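Local coordinates for lipoprotein (PDB 3O0Y) that is of unknown function but is a putative lipoprotein of the DUF885 family, probably related in fold to metallopeptidases, at residues L34-Q37 against A38-S41; Q40-F43 against K44-L48; A47-A50 against T51-G54; Q62-S65 against S66-E69. One frame throughout, in Å; residues are numbered along the deposited sequence.

Contact 1: residues L34-Q37 against A38-S41; sequences LYLQ and AKQS
Leu34 lies within helix 27-44, whose turns here run on through Ser41, and its O accepts the amide of Ala38 at 2.9 Å in a nearly straight bond. Tyr35 repeats the i to i+4 pattern with Lys39 N, while its ring leaves the helix for Met109 and its neighbours on helix 100-117. Ala38 suits the same buried flank, since its methyl group lets Thr113 and Leu460 come close. Leu36, on the outer side, gives its O to Gln40 N at 2.9 Å and uses its side chain as an apolar cover: with CG anti to the backbone N (chi1 -169°), CD1 lies 3.7 Å from Lys39 CE, and CG packs 4.0 Å from Gln40 CD. The Gln40 chain is extended beyond CG and delivers NE2 to Asp59 O, beyond this helix. Cut back to an alanine, this position is likely to leave Asp59 O without that donor and Leu36 CG without its amide neighbour. Gln37 continues the pattern, its O accepting Ser41 N. Glutamine and serine, one turn apart, fit a face that meets an acid: Gln37 NE2 and Ser41 OG both bond to Glu82 OE2, with Gln37 CG 4.2 Å from Ser41 OG.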
# COMPACT_ATOMS: atom_id res chain seq x y z
N LEU A 34 -0.37 26.58 6.40
CA LEU A 34 -0.65 25.38 7.19
C LEU A 34 -0.40 24.08 6.41
O LEU A 34 0.09 23.07 6.98
CB LEU A 34 -2.09 25.38 7.72
CG LEU A 34 -2.28 26.41 8.83
CD1 LEU A 34 -3.77 26.87 8.96
CD2 LEU A 34 -1.71 25.88 10.23
N TYR A 35 -0.75 24.12 5.14
CA TYR A 35 -0.58 22.91 4.30
C TYR A 35 0.88 22.64 4.06
O TYR A 35 1.34 21.48 4.10
CB TYR A 35 -1.24 23.07 2.94
CG TYR A 35 -2.76 23.39 2.90
CD1 TYR A 35 -3.60 23.14 3.96
CD2 TYR A 35 -3.28 23.98 1.79
CE1 TYR A 35 -4.92 23.49 3.90
CE2 TYR A 35 -4.62 24.30 1.69
CZ TYR A 35 -5.47 24.03 2.74
OH TYR A 35 -6.84 24.40 2.72
N LEU A 36 1.65 23.70 3.89
CA LEU A 36 3.11 23.61 3.83
C LEU A 36 3.74 23.12 5.10
O LEU A 36 4.66 22.26 5.10
CB LEU A 36 3.70 24.95 3.43
CG LEU A 36 5.21 24.89 3.07
CD1 LEU A 36 5.50 24.01 1.77
CD2 LEU A 36 5.73 26.34 2.86
N GLN A 37 3.26 23.66 6.23
CA GLN A 37 3.77 23.25 7.50
C GLN A 37 3.53 21.74 7.77
O GLN A 37 4.39 21.04 8.31
CB GLN A 37 3.12 24.06 8.59
CG GLN A 37 3.68 23.71 9.97
CD GLN A 37 2.86 24.38 11.12
OE1 GLN A 37 2.02 25.27 10.89
NE2 GLN A 37 3.07 23.87 12.36
N ALA A 38 2.34 21.26 7.44
CA ALA A 38 2.05 19.82 7.47
C ALA A 38 3.00 18.98 6.62
O ALA A 38 3.55 18.00 7.11
CB ALA A 38 0.56 19.51 7.08
N LYS A 39 3.16 19.37 5.36
CA LYS A 39 4.11 18.66 4.52
C LYS A 39 5.51 18.60 5.15
O LYS A 39 6.10 17.52 5.24
CB LYS A 39 4.16 19.39 3.20
CG LYS A 39 5.29 18.87 2.33
CD LYS A 39 5.32 19.69 1.07
CE LYS A 39 6.43 20.52 0.85
NZ LYS A 39 6.64 20.88 -0.65
N GLN A 40 6.05 19.75 5.57
CA GLN A 40 7.45 19.85 5.99
C GLN A 40 7.67 19.14 7.33
O GLN A 40 8.67 18.44 7.52
CB GLN A 40 7.91 21.31 5.98
CG GLN A 40 7.87 21.89 4.57
CD GLN A 40 8.55 23.21 4.40
OE1 GLN A 40 8.58 24.04 5.31
NE2 GLN A 40 9.06 23.45 3.20
N SER A 41 6.71 19.24 8.20
CA SER A 41 6.84 18.63 9.51
C SER A 41 6.74 17.10 9.44
O SER A 41 7.48 16.40 10.14
CB SER A 41 5.79 19.13 10.47
OG SER A 41 6.13 20.44 10.86

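Contact 2: residues Q40-F43 against K44-L48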
# COMPACT_ATOMS: atom_id res chain seq x y z
N GLN A 40 6.05 19.75 5.57
CA GLN A 40 7.45 19.85 5.99
C GLN A 40 7.67 19.14 7.33
O GLN A 40 8.67 18.44 7.52
CB GLN A 40 7.91 21.31 5.98
CG GLN A 40 7.87 21.89 4.57
CD GLN A 40 8.55 23.21 4.40
OE1 GLN A 40 8.58 24.04 5.31
NE2 GLN A 40 9.06 23.45 3.20
N SER A 41 6.71 19.24 8.20
CA SER A 41 6.84 18.63 9.51
C SER A 41 6.74 17.10 9.44
O SER A 41 7.48 16.40 10.14
CB SER A 41 5.79 19.13 10.47
OG SER A 41 6.13 20.44 10.86
N LEU A 42 5.81 16.60 8.64
CA LEU A 42 5.65 15.15 8.51
C LEU A 42 6.94 14.60 7.91
O LEU A 42 7.51 13.63 8.45
CB LEU A 42 4.47 14.82 7.60
CG LEU A 42 4.22 13.34 7.37
CD1 LEU A 42 4.01 12.53 8.68
CD2 LEU A 42 3.08 13.17 6.31
N PHE A 43 7.35 15.17 6.78
CA PHE A 43 8.51 14.61 6.09
C PHE A 43 9.87 14.80 6.81
O PHE A 43 10.73 13.94 6.66
CB PHE A 43 8.59 15.10 4.68
CG PHE A 43 7.65 14.41 3.78
CD1 PHE A 43 6.57 15.07 3.23
CD2 PHE A 43 7.84 13.06 3.48
CE1 PHE A 43 5.70 14.41 2.37
CE2 PHE A 43 7.05 12.43 2.58
CZ PHE A 43 5.95 13.09 2.03
N LYS A 44 10.05 15.87 7.56
CA LYS A 44 11.25 15.97 8.41
C LYS A 44 11.35 14.81 9.39
O LYS A 44 12.45 14.40 9.73
CB LYS A 44 11.23 17.25 9.26
CG LYS A 44 11.42 18.57 8.61
CD LYS A 44 11.00 19.67 9.72
CE LYS A 44 10.55 21.06 9.14
NZ LYS A 44 9.42 21.80 9.89
N GLN A 45 10.22 14.36 9.89
CA GLN A 45 10.16 13.27 10.85
C GLN A 45 10.00 11.89 10.21
O GLN A 45 9.94 10.86 10.89
CB GLN A 45 9.04 13.55 11.83
CG GLN A 45 9.33 14.82 12.59
CD GLN A 45 8.29 15.19 13.56
OE1 GLN A 45 7.55 16.17 13.33
NE2 GLN A 45 8.21 14.47 14.65
N ARG A 46 9.86 11.89 8.88
CA ARG A 46 9.73 10.67 8.10
C ARG A 46 10.64 10.79 6.89
O ARG A 46 10.21 10.72 5.72
CB ARG A 46 8.27 10.42 7.66
CG ARG A 46 7.36 10.11 8.80
CD ARG A 46 7.61 8.74 9.38
NE ARG A 46 6.67 8.35 10.41
CZ ARG A 46 6.87 8.55 11.72
NH1 ARG A 46 7.91 9.24 12.17
NH2 ARG A 46 5.99 8.08 12.60
N ALA A 47 11.94 10.96 7.19
CA ALA A 47 12.91 11.31 6.13
C ALA A 47 13.08 10.19 5.08
O ALA A 47 13.37 10.47 3.92
CB ALA A 47 14.27 11.69 6.74
N LEU A 48 12.83 8.93 5.45
CA LEU A 48 12.85 7.84 4.46
C LEU A 48 11.69 7.89 3.49
O LEU A 48 11.85 7.65 2.30
CB LEU A 48 12.90 6.48 5.16
CG LEU A 48 14.37 6.45 5.58
CD1 LEU A 48 14.72 6.51 7.01
CD2 LEU A 48 15.32 5.83 4.61
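With CG beside its own backbone N (chi1 -70°), Lys44 lays its aliphatic chain back over the preceding turn, and CG comes to 3.0 Å from Gln40 O, the same oxygen that takes the Lys44 amide at 2.9 Å. A bend at chi4 then brings NZ to 3.7 Å from Ser41 OG, near it without a bond. A long, flexible lysine suits this partly open edge; an alanine in its place would probably uncover Gln40 O and take the methylene packing from Gln40 CB. Here helix 27-44 runs out: Gln45 N makes weak bonds to both Ser41 O and Leu42 O, and Arg46 N a weak one to Phe43 O at 3.1 Å. Arg46, at the N-cap of the next helix, rests CG 4.1 Å from Leu42 CD1, and its NH1 reaches Gln45 O at 2.9 Å; that oxygen lies in the guanidinium plane, while NH1 stands above the carbonyl plane of Gln45. Phe43 fills the inside of the bend with an apolar ring, Arg46 O at its edge. Because Arg46 NH2 also holds Glu76 in a salt bridge and bonds to Ile127 O, this buried guanidinium probably keeps its charge while tying the bend to other parts of the chain.

Contact 3: residues A47-A50 against T51-G54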
# COMPACT_ATOMS: atom_id res chain seq x y z
N ALA A 47 11.94 10.96 7.19
CA ALA A 47 12.91 11.31 6.13
C ALA A 47 13.08 10.19 5.08
O ALA A 47 13.37 10.47 3.92
CB ALA A 47 14.27 11.69 6.74
N LEU A 48 12.83 8.93 5.45
CA LEU A 48 12.85 7.84 4.46
C LEU A 48 11.69 7.89 3.49
O LEU A 48 11.85 7.65 2.30
CB LEU A 48 12.90 6.48 5.16
CG LEU A 48 14.37 6.45 5.58
CD1 LEU A 48 14.72 6.51 7.01
CD2 LEU A 48 15.32 5.83 4.61
N SER A 49 10.50 8.28 3.95
CA SER A 49 9.41 8.62 3.02
C SER A 49 9.75 9.77 2.07
O SER A 49 9.43 9.74 0.88
CB SER A 49 8.09 8.89 3.81
OG SER A 49 7.62 7.65 4.32
N ALA A 50 10.42 10.81 2.59
CA ALA A 50 10.89 11.89 1.77
C ALA A 50 11.78 11.32 0.68
O ALA A 50 11.60 11.63 -0.51
CB ALA A 50 11.71 12.93 2.63
N THR A 51 12.78 10.52 1.07
CA THR A 51 13.62 9.85 0.05
C THR A 51 12.83 9.03 -1.01
O THR A 51 13.13 9.10 -2.21
CB THR A 51 14.67 8.96 0.75
OG1 THR A 51 15.48 9.80 1.59
CG2 THR A 51 15.52 8.16 -0.33
N MET A 52 11.82 8.28 -0.56
CA MET A 52 10.95 7.48 -1.43
C MET A 52 10.34 8.36 -2.53
O MET A 52 10.33 7.98 -3.72
CB MET A 52 9.85 6.78 -0.57
CG MET A 52 9.13 5.66 -1.17
SD MET A 52 7.91 4.94 0.02
CE MET A 52 6.90 6.38 0.35
N TYR A 53 9.91 9.57 -2.17
CA TYR A 53 9.28 10.46 -3.15
C TYR A 53 10.25 11.35 -3.89
O TYR A 53 9.90 12.03 -4.90
CB TYR A 53 8.26 11.32 -2.43
CG TYR A 53 7.00 10.61 -2.23
CD1 TYR A 53 6.29 10.18 -3.34
CD2 TYR A 53 6.52 10.36 -0.99
CE1 TYR A 53 5.15 9.55 -3.23
CE2 TYR A 53 5.30 9.64 -0.86
CZ TYR A 53 4.67 9.23 -2.02
OH TYR A 53 3.46 8.54 -2.11
N GLY A 54 11.52 11.24 -3.52
CA GLY A 54 12.56 12.02 -4.14
C GLY A 54 12.60 13.48 -3.71
O GLY A 54 13.02 14.34 -4.51
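Thr51 N binds Ala47 O at 2.9 Å, an i to i+4 bond of the short helix 47-53, which closes in a Schellman motif at Gly54. The beta-branched Thr51 places OG1 beside its backbone N (chi1 -60°), over the preceding turn and 3.2 Å from Ala47 O, and the hydroxyl is bonded to Arg170 of helix 161-172. Small Ala47 and Ala50 suit the flank against the 62-69 loop, whereas Leu48 packs its branched end against helix 144-154. Met52 follows with its N on Leu48 O; its CB lies 3.3 Å from Ser49 O, and the bend at chi3 (59°) carries CE to 4.2 Å from Ser49 OG, whose hydroxyl is bonded to Thr129. The thioether thus gives this partly open side an unbranched, pliable apolar cover. Tyr53 N bonds Ser49 O and, weakly, Ala50 O, both at 3.1 Å, as expected where alpha-helical spacing tightens at the last turn. Its ring stands obliquely to Ser49 O, with CD2 the nearest ring atom, and reaches Phe43 and Ile463 from there. Gly54 takes a positive phi of 75°, which glycine accepts readily because no CB opposes it; its N bonds to Thr51 O at 3.0 Å.

Contact 4: residues Q62-S65 against S66-E69; sequences QVIS and SDME
Asp67 N gives its hydrogen to Ile64 O at 2.9 Å, the one direct hydrogen bond between 62-65 and 66-69; it is fairly straight at the hydrogen (160°), although the donor stands well above the carbonyl plane. Waters supply the other polar links. Water 1 accepts from Ser66 N at 3.0 Å, donates to Asp67 OD1 at 2.7 Å and makes a weak bond to Val63 O. Water 2 sits near Val63 O and Asp67 OD2, but its short approach to OD2 makes a bridge there doubtful, while water 3 joins Ser65 OG at 2.6 Å and, weakly, Ser66 OG. The bend they line is a type I beta turn from Ile64 to Asp67, with Ser65 and Ser66 at its two middle positions, where small hydroxyl side chains suit a corner open to water. Packing is slighter. Asp67 CG lies beside its own backbone N (chi1 -74°), which turns the carboxylate back over the turn: OD2 comes to 3.9 Å from Ile64 CG2, the two side chains crossing at about a right angle. Ile64, buried and branched, carries CD1 to Ala50 of helix 47-53, with Ala47 of that helix beside its CB.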
# COMPACT_ATOMS: atom_id res chain seq x y z
N GLN A 62 14.73 21.87 4.66
CA GLN A 62 16.01 21.51 5.25
C GLN A 62 16.49 20.21 4.61
O GLN A 62 15.72 19.47 4.03
CB GLN A 62 15.91 21.35 6.77
CG GLN A 62 15.12 20.13 7.21
CD GLN A 62 14.78 20.17 8.70
OE1 GLN A 62 15.35 19.44 9.49
NE2 GLN A 62 13.82 21.05 9.07
N VAL A 63 17.78 19.91 4.76
CA VAL A 63 18.36 18.70 4.12
C VAL A 63 17.98 17.53 4.98
O VAL A 63 18.11 17.57 6.21
CB VAL A 63 19.90 18.79 4.05
CG1 VAL A 63 20.51 17.48 3.51
CG2 VAL A 63 20.30 19.96 3.15
N ILE A 64 17.41 16.51 4.34
CA ILE A 64 17.06 15.29 5.08
C ILE A 64 17.71 14.03 4.57
O ILE A 64 17.39 12.94 5.07
CB ILE A 64 15.49 15.08 5.13
CG1 ILE A 64 14.83 15.11 3.74
CG2 ILE A 64 14.90 16.19 6.00
CD1 ILE A 64 15.20 14.02 2.72
N SER A 65 18.59 14.17 3.58
CA SER A 65 19.11 13.06 2.80
C SER A 65 19.96 12.06 3.60
O SER A 65 20.10 10.91 3.16
CB SER A 65 19.88 13.57 1.58
OG SER A 65 20.78 14.57 1.96
N SER A 66 20.49 12.46 4.74
CA SER A 66 21.13 11.49 5.61
C SER A 66 20.49 11.42 6.97
O SER A 66 21.07 10.88 7.91
CB SER A 66 22.61 11.81 5.75
OG SER A 66 22.84 13.05 6.36
N ASP A 67 19.26 11.88 7.07
CA ASP A 67 18.55 11.77 8.34
C ASP A 67 17.89 10.40 8.48
O ASP A 67 17.55 9.71 7.50
CB ASP A 67 17.47 12.85 8.46
CG ASP A 67 18.05 14.27 8.73
OD1 ASP A 67 19.29 14.49 8.69
OD2 ASP A 67 17.22 15.19 8.98
N MET A 68 17.66 10.05 9.73
CA MET A 68 17.01 8.84 10.12
C MET A 68 15.66 9.20 10.78
O MET A 68 15.44 10.36 11.21
CB MET A 68 17.91 8.05 11.11
CG MET A 68 17.37 6.64 11.50
SD MET A 68 16.78 5.51 10.22
CE MET A 68 18.19 5.63 8.99
N GLU A 69 14.76 8.22 10.84
CA GLU A 69 13.49 8.35 11.55
C GLU A 69 13.65 7.76 12.96
O GLU A 69 14.33 6.76 13.12
CB GLU A 69 12.44 7.58 10.82
CG GLU A 69 12.16 8.12 9.42
CD GLU A 69 11.20 7.28 8.56
OE1 GLU A 69 10.77 6.16 8.96
OE2 GLU A 69 10.91 7.74 7.40
O HOH W 1 20.34 14.99 6.29
O HOH W 2 17.57 17.58 8.83
O HOH W 3 22.98 14.71 3.36

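Contacts 1, 2 and 3 follow one another along the chain: contact 1 within helix 27-44, contact 2 at its end and the bend into helix 47-53, contact 3 on that second helix, with Phe43 bridging contacts 2 and 3. Contact 1 continues directly into contact 2 and is farther, about 15 to 16 Å between centres, from contacts 3 and 4. Contact 4 comes later, between helices 57-60 and 73-92, yet lies about 8 Å from contact 2 and 9 Å from contact 3, centre to centre. This loop packs against the bend and helix 47-53: Lys44 meets Gln62, Ile64 meets Ala50, and Glu69 OE2 accepts a probable hydrogen bond from Leu48 N, tying both helices to it.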